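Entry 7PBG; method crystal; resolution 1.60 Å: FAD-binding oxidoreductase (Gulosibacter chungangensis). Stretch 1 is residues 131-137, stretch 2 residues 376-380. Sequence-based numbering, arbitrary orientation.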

# COMPACT_ATOMS: atom_id res chain seq x y z
N ASP A 131 -20.60 -0.70 10.28
CA ASP A 131 -20.77 -1.69 9.20
C ASP A 131 -21.03 -0.92 7.91
O ASP A 131 -21.19 0.31 7.94
CB ASP A 131 -21.81 -2.77 9.47
CG ASP A 131 -23.21 -2.29 9.79
OD1 ASP A 131 -23.51 -1.12 9.52
OD2 ASP A 131 -24.00 -3.13 10.25
N TYR A 132 -21.04 -1.65 6.81
CA TYR A 132 -21.18 -1.00 5.49
C TYR A 132 -22.54 -0.32 5.46
O TYR A 132 -22.66 0.77 4.91
CB TYR A 132 -21.03 -2.03 4.39
CG TYR A 132 -19.63 -2.55 4.25
CD1 TYR A 132 -18.55 -1.70 4.04
CD2 TYR A 132 -19.37 -3.88 4.49
CE1 TYR A 132 -17.28 -2.23 3.84
CE2 TYR A 132 -18.09 -4.40 4.38
CZ TYR A 132 -17.03 -3.55 4.13
OH TYR A 132 -15.73 -4.02 3.99
N LYS A 133 -23.56 -0.97 6.00
CA LYS A 133 -24.93 -0.37 6.00
C LYS A 133 -24.88 1.01 6.68
O LYS A 133 -25.35 2.00 6.10
CB LYS A 133 -25.94 -1.28 6.69
CG LYS A 133 -27.34 -0.70 6.85
CD LYS A 133 -28.34 -1.77 7.31
CE LYS A 133 -29.72 -1.23 7.59
NZ LYS A 133 -29.81 -0.73 8.98
N THR A 134 -24.30 1.07 7.89
CA THR A 134 -24.25 2.30 8.69
C THR A 134 -23.46 3.41 7.98
O THR A 134 -23.92 4.56 7.97
CB THR A 134 -23.67 2.01 10.07
OG1 THR A 134 -24.61 1.09 10.62
CG2 THR A 134 -23.55 3.26 10.91
N LEU A 135 -22.29 3.07 7.39
CA LEU A 135 -21.46 4.11 6.77
C LEU A 135 -22.20 4.60 5.54
O LEU A 135 -22.22 5.80 5.36
CB LEU A 135 -20.08 3.55 6.42
CG LEU A 135 -19.14 4.58 5.81
CD1 LEU A 135 -18.87 5.72 6.78
CD2 LEU A 135 -17.83 3.92 5.36
N TYR A 136 -22.88 3.71 4.81
CA TYR A 136 -23.64 4.10 3.62
C TYR A 136 -24.70 5.10 4.04
O TYR A 136 -24.84 6.19 3.40
CB TYR A 136 -24.24 2.89 2.95
CG TYR A 136 -25.24 3.25 1.90
CD1 TYR A 136 -24.80 3.78 0.72
CD2 TYR A 136 -26.59 3.14 2.15
CE1 TYR A 136 -25.70 4.12 -0.27
CE2 TYR A 136 -27.51 3.52 1.19
CZ TYR A 136 -27.05 4.03 -0.01
OH TYR A 136 -27.95 4.41 -0.98
N GLU A 137 -25.43 4.76 5.08
CA GLU A 137 -26.53 5.64 5.55
C GLU A 137 -25.94 6.98 6.02
O GLU A 137 -26.50 8.03 5.67
CB GLU A 137 -27.33 4.94 6.65
CG GLU A 137 -28.23 3.85 6.07
CD GLU A 137 -29.00 2.99 7.04
OE1 GLU A 137 -28.82 3.19 8.25
OE2 GLU A 137 -29.71 2.09 6.57
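Stretch 2 (376-380) TGVPN

Stretch 2 is an irregular segment that packs against the first turns of the helix that begins at Tyr-132 and continues beyond Glu-137, and its chain runs counter to the numbering of the helix: Val-378 lies nearest Tyr-136 (CA to CA 6.9 Å), whereas Pro-379 lies nearest Lys-133 (CA to CA 6.0 Å). No hydrogen bond joins the two, and the contact rests on apolar packing. Its centre is the ring of Tyr-136. With chi1 at 169° (t) and chi2 at 72°, this side chain presents one face to Pro-379, whose CD lies 3.9 Å from the ring centroid, 29° off the normal, in a CH-pi contact; CD is 3.4 Å from Tyr-136 CG. The same face carries Val-378 CA, while Val-378, in the t rotamer, brings CG2 to 4.1 Å from Tyr-136 CE1. Gly-377 O approaches Tyr-136 CD1 to 3.4 Å; the positive phi of Gly-377 (88°) favours glycine.

Pro-379, with a C-gamma endo pucker, also reaches the preceding turn, CB standing 3.9 Å from Tyr-132 CB and CG 4.0 Å from Lys-133 CA. Tyr-132 (m) starts toward stretch 2 but its end leads away, so its contact with Pro-379 is made close to the backbone, through CB and through O, 3.6 Å from Pro-379 CG. The end of Lys-133, extended through three t angles, also leads away, and its NZ forms a long salt bridge with Glu-137 OE2 (3.7 Å). Asp-131 (p) caps the helix, OD1 accepting from Thr-134 N at 2.8 Å.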

# COMPACT_ATOMS: atom_id res chain seq x y z
N THR A 376 -21.95 0.11 -7.13
CA THR A 376 -22.24 1.56 -7.06
C THR A 376 -22.23 2.06 -5.62
O THR A 376 -22.69 3.17 -5.38
CB THR A 376 -23.55 1.92 -7.78
OG1 THR A 376 -24.66 1.25 -7.20
CG2 THR A 376 -23.48 1.65 -9.27
N GLY A 377 -21.77 1.23 -4.68
CA GLY A 377 -21.57 1.64 -3.30
C GLY A 377 -22.80 1.48 -2.44
O GLY A 377 -22.80 2.01 -1.33
N VAL A 378 -23.80 0.73 -2.90
CA VAL A 378 -25.06 0.49 -2.14
C VAL A 378 -24.96 -0.89 -1.54
O VAL A 378 -25.00 -1.89 -2.26
CB VAL A 378 -26.29 0.59 -3.02
CG1 VAL A 378 -27.56 0.34 -2.19
CG2 VAL A 378 -26.34 1.93 -3.70
N PRO A 379 -24.69 -1.00 -0.24
CA PRO A 379 -24.52 -2.31 0.33
C PRO A 379 -25.86 -3.04 0.43
O PRO A 379 -26.94 -2.39 0.54
CB PRO A 379 -23.95 -2.05 1.74
CG PRO A 379 -24.25 -0.63 2.04
CD PRO A 379 -24.64 0.08 0.76
N ASN A 380 -25.81 -4.37 0.44
CA ASN A 380 -27.02 -5.21 0.58
C ASN A 380 -26.62 -6.51 1.28
O ASN A 380 -25.46 -6.66 1.66
CB ASN A 380 -27.74 -5.42 -0.77
CG ASN A 380 -26.89 -6.13 -1.80
OD1 ASN A 380 -26.38 -7.22 -1.54
ND2 ASN A 380 -26.74 -5.51 -2.97